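Local coordinates for protein putative P450-like enzyme (Streptomyces himastatinicus ATCC 53653, PDB 5Z9J) that probably works as a heme-dependent monooxygenase of the cytochrome P450 family, at residues R153-K158 and R190-E195. Numbering follows the deposited sequence.
Sequences RQWMDK and RDYWHE
Trp155 reaches from helix 147-163 to Tyr192 on helix 172-202, its long indole letting the rings meet although the CA atoms of the two residues lie 11.7 Å apart. This is a buried aromatic packing of the P450 helical fold, set apart from the heme site. The main interaction is aromatic. The six-membered ring of the indole turns its edge to the face of the Tyr192 phenol in a T-shaped stack, with planes at 88° and centroids 5.5 Å apart. Trp155 CH2 leads, 3.7 Å from Tyr192 CG. Tyr192 holds its CG anti to the backbone N (chi1 175°), which leaves the ring standing across the path of the incoming indole.

Apolar packing adds to the stack. Tyr192 CB lies in the indole plane, 3.7 Å from Trp155 CH2. Trp193 is a looser neighbour, its NE1 approaching Trp155 CZ3 obliquely at 4.2 Å; Tyr192 CD2 sits over the centre of the Trp193 ring, 3.7 Å above its plane. The Trp193 side chain also touches Ser228 and Ala231 of helix 224-238.

The indole also has a polar anchor: Trp155 NE1 is hydrogen-bonded to Glu188 OE2, one turn before Tyr192 on the same helix.

Between the segments the contact is thus aromatic and apolar, with Trp193 NE1 buried without a partner, while the directional N-H bond to Glu188 ties Trp155 to the same partner helix and helps fix how the indole is turned.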
ATOM      1  N   ARG A 153       5.065 -11.257   9.716  1.00 56.11           N
ATOM      2  CA  ARG A 153       4.232 -10.347  10.498  1.00 58.36           C
ATOM      3  C   ARG A 153       5.084  -9.634  11.550  1.00 60.00           C
ATOM      4  O   ARG A 153       4.846  -8.450  11.855  1.00 61.28           O
ATOM      5  CB  ARG A 153       3.071 -11.101  11.157  1.00 59.48           C
ATOM      6  CG  ARG A 153       2.144 -10.233  11.976  1.00 61.61           C
ATOM      7  CD  ARG A 153       0.931  -9.836  11.148  1.00 63.18           C
ATOM      8  NE  ARG A 153       0.033  -8.878  11.795  1.00 65.82           N
ATOM      9  CZ  ARG A 153       0.248  -7.569  11.891  1.00 67.52           C
ATOM     10  NH1 ARG A 153       1.341  -7.017  11.384  1.00 67.53           N
ATOM     11  NH2 ARG A 153      -0.647  -6.807  12.497  1.00 69.30           N
ATOM     12  N   GLN A 154       6.129 -10.324  12.015  1.00 59.50           N
ATOM     13  CA  GLN A 154       7.127  -9.745  12.904  1.00 61.00           C
ATOM     14  C   GLN A 154       7.857  -8.591  12.235  1.00 59.61           C
ATOM     15  O   GLN A 154       7.942  -7.491  12.784  1.00 59.26           O
ATOM     16  CB  GLN A 154       8.144 -10.818  13.317  1.00 63.19           C
ATOM     17  CG  GLN A 154       9.166 -10.354  14.338  1.00 66.53           C
ATOM     18  CD  GLN A 154      10.096 -11.465  14.809  1.00 68.64           C
ATOM     19  OE1 GLN A 154       9.884 -12.648  14.519  1.00 69.06           O
ATOM     20  NE2 GLN A 154      11.133 -11.083  15.549  1.00 70.61           N
ATOM     21  N   TRP A 155       8.354  -8.850  11.030  1.00 58.71           N
ATOM     22  CA  TRP A 155       9.071  -7.848  10.262  1.00 57.89           C
ATOM     23  C   TRP A 155       8.177  -6.660   9.923  1.00 58.28           C
ATOM     24  O   TRP A 155       8.644  -5.526   9.872  1.00 57.53           O
ATOM     25  CB  TRP A 155       9.612  -8.445   8.960  1.00 55.94           C
ATOM     26  CG  TRP A 155      10.706  -9.465   9.105  1.00 54.74           C
ATOM     27  CD1 TRP A 155      11.394  -9.788  10.234  1.00 54.88           C
ATOM     28  CD2 TRP A 155      11.245 -10.278   8.056  1.00 52.94           C
ATOM     29  NE1 TRP A 155      12.328 -10.769   9.955  1.00 54.33           N
ATOM     30  CE2 TRP A 155      12.252 -11.081   8.624  1.00 52.96           C
ATOM     31  CE3 TRP A 155      10.964 -10.405   6.690  1.00 50.18           C
ATOM     32  CZ2 TRP A 155      12.984 -11.994   7.871  1.00 50.20           C
ATOM     33  CZ3 TRP A 155      11.692 -11.316   5.944  1.00 51.32           C
ATOM     34  CH2 TRP A 155      12.687 -12.099   6.538  1.00 49.23           C
ATOM     35  N   MET A 156       6.879  -6.909   9.794  1.00 59.58           N
ATOM     36  CA  MET A 156       5.965  -5.892   9.317  1.00 60.44           C
ATOM     37  C   MET A 156       5.526  -4.951  10.426  1.00 61.69           C
ATOM     38  O   MET A 156       5.048  -3.854  10.146  1.00 61.16           O
ATOM     39  CB  MET A 156       4.736  -6.571   8.686  1.00 60.43           C
ATOM     40  CG  MET A 156       3.598  -5.655   8.181  1.00 61.34           C
ATOM     41  SD  MET A 156       4.056  -4.803   6.640  1.00 92.28           S
ATOM     42  CE  MET A 156       4.572  -6.213   5.665  1.00 55.69           C
ATOM     43  N   ASP A 157       5.810  -5.303  11.674  1.00 63.00           N
ATOM     44  CA  ASP A 157       5.532  -4.375  12.762  1.00 64.12           C
ATOM     45  C   ASP A 157       6.735  -3.507  13.059  1.00 63.69           C
ATOM     46  O   ASP A 157       6.577  -2.370  13.507  1.00 63.62           O
ATOM     47  CB  ASP A 157       5.124  -5.126  14.015  1.00 64.83           C
ATOM     48  CG  ASP A 157       3.805  -5.770  13.866  1.00 64.09           C
ATOM     49  OD1 ASP A 157       3.267  -5.753  12.740  1.00 65.23           O
ATOM     50  OD2 ASP A 157       3.316  -6.298  14.862  1.00 62.33           O
ATOM     51  N   LYS A 158       7.921  -4.034  12.775  1.00 63.19           N
ATOM     52  CA  LYS A 158       9.146  -3.260  12.845  1.00 63.33           C
ATOM     53  C   LYS A 158       9.152  -2.172  11.772  1.00 64.07           C
ATOM     54  O   LYS A 158       9.613  -1.051  11.997  1.00 63.66           O
ATOM     55  CB  LYS A 158      10.364  -4.166  12.706  1.00 60.90           C
ATOM     56  CG  LYS A 158      10.615  -5.045  13.931  1.00 60.66           C
ATOM     57  CD  LYS A 158      11.826  -5.942  13.726  1.00 59.54           C
ATOM     58  CE  LYS A 158      12.124  -6.787  14.952  1.00 57.91           C
ATOM     59  NZ  LYS A 158      13.356  -7.648  14.773  1.00 57.19           N
ATOM     60  N   ARG A 190      17.862 -10.403   4.177  1.00 33.99           N
ATOM     61  CA  ARG A 190      18.734 -10.778   3.100  1.00 35.46           C
ATOM     62  C   ARG A 190      19.186 -12.218   3.352  1.00 36.57           C
ATOM     63  O   ARG A 190      19.200 -13.027   2.438  1.00 33.12           O
ATOM     64  CB  ARG A 190      19.935  -9.855   3.000  1.00 38.32           C
ATOM     65  CG  ARG A 190      20.771 -10.116   1.752  1.00 45.32           C
ATOM     66  CD  ARG A 190      22.221  -9.788   1.976  1.00 52.17           C
ATOM     67  NE  ARG A 190      22.566 -10.018   3.375  1.00 57.23           N
ATOM     68  CZ  ARG A 190      23.112 -11.140   3.837  1.00 61.48           C
ATOM     69  NH1 ARG A 190      23.381 -12.147   3.010  1.00 62.96           N
ATOM     70  NH2 ARG A 190      23.387 -11.253   5.131  1.00 63.27           N
ATOM     71  N   ASP A 191      19.444 -12.544   4.607  1.00 36.02           N
ATOM     72  CA  ASP A 191      19.951 -13.894   4.906  1.00 39.46           C
ATOM     73  C   ASP A 191      18.807 -14.875   4.863  1.00 42.01           C
ATOM     74  O   ASP A 191      18.994 -16.025   4.504  1.00 44.17           O
ATOM     75  CB  ASP A 191      20.598 -13.929   6.283  1.00 40.63           C
ATOM     76  N   TYR A 192      17.593 -14.373   5.039  1.00 41.99           N
ATOM     77  CA  TYR A 192      16.429 -15.219   4.864  1.00 42.45           C
ATOM     78  C   TYR A 192      16.210 -15.563   3.400  1.00 40.96           C
ATOM     79  O   TYR A 192      16.192 -16.759   3.027  1.00 40.95           O
ATOM     80  CB  TYR A 192      15.181 -14.548   5.411  1.00 41.94           C
ATOM     81  CG  TYR A 192      13.936 -15.337   5.139  1.00 42.96           C
ATOM     82  CD1 TYR A 192      13.583 -16.392   5.960  1.00 45.30           C
ATOM     83  CD2 TYR A 192      13.105 -15.026   4.059  1.00 42.86           C
ATOM     84  CE1 TYR A 192      12.444 -17.129   5.733  1.00 46.24           C
ATOM     85  CE2 TYR A 192      11.959 -15.758   3.819  1.00 43.66           C
ATOM     86  CZ  TYR A 192      11.638 -16.813   4.666  1.00 45.48           C
ATOM     87  OH  TYR A 192      10.509 -17.560   4.463  1.00 46.16           O
ATOM     88  N   TRP A 193      16.111 -14.522   2.564  1.00 37.58           N
ATOM     89  CA  TRP A 193      15.878 -14.752   1.140  1.00 37.83           C
ATOM     90  C   TRP A 193      17.047 -15.541   0.535  1.00 39.93           C
ATOM     91  O   TRP A 193      16.840 -16.333  -0.376  1.00 42.12           O
ATOM     92  CB  TRP A 193      15.626 -13.438   0.421  1.00 35.39           C
ATOM     93  CG  TRP A 193      14.329 -12.851   0.905  1.00 33.96           C
ATOM     94  CD1 TRP A 193      14.182 -11.705   1.590  1.00 33.24           C
ATOM     95  CD2 TRP A 193      12.999 -13.401   0.742  1.00 33.56           C
ATOM     96  NE1 TRP A 193      12.853 -11.492   1.887  1.00 32.52           N
ATOM     97  CE2 TRP A 193      12.105 -12.511   1.372  1.00 32.83           C
ATOM     98  CE3 TRP A 193      12.488 -14.553   0.137  1.00 33.62           C
ATOM     99  CZ2 TRP A 193      10.723 -12.726   1.411  1.00 31.81           C
ATOM    100  CZ3 TRP A 193      11.110 -14.775   0.183  1.00 33.06           C
ATOM    101  CH2 TRP A 193      10.245 -13.853   0.802  1.00 32.73           C
ATOM    102  N   HIS A 194      18.245 -15.389   1.084  1.00 39.96           N
ATOM    103  CA  HIS A 194      19.373 -16.197   0.625  1.00 41.40           C
ATOM    104  C   HIS A 194      19.053 -17.679   0.717  1.00 43.75           C
ATOM    105  O   HIS A 194      19.302 -18.426  -0.218  1.00 46.63           O
ATOM    106  CB  HIS A 194      20.614 -15.923   1.456  1.00 43.17           C
ATOM    107  CG  HIS A 194      21.762 -16.850   1.155  1.00 44.76           C
ATOM    108  ND1 HIS A 194      22.409 -16.875  -0.062  1.00 46.00           N
ATOM    109  CD2 HIS A 194      22.342 -17.817   1.906  1.00 47.64           C
ATOM    110  CE1 HIS A 194      23.354 -17.805  -0.043  1.00 48.51           C
ATOM    111  NE2 HIS A 194      23.339 -18.384   1.143  1.00 48.91           N
ATOM    112  N   GLU A 195      18.447 -18.106   1.814  1.00 44.91           N
ATOM    113  CA  GLU A 195      18.143 -19.524   1.972  1.00 47.50           C
ATOM    114  C   GLU A 195      16.923 -19.951   1.153  1.00 45.05           C
ATOM    115  O   GLU A 195      16.847 -21.096   0.696  1.00 46.23           O
ATOM    116  CB  GLU A 195      17.918 -19.855   3.448  1.00 48.36           C
TER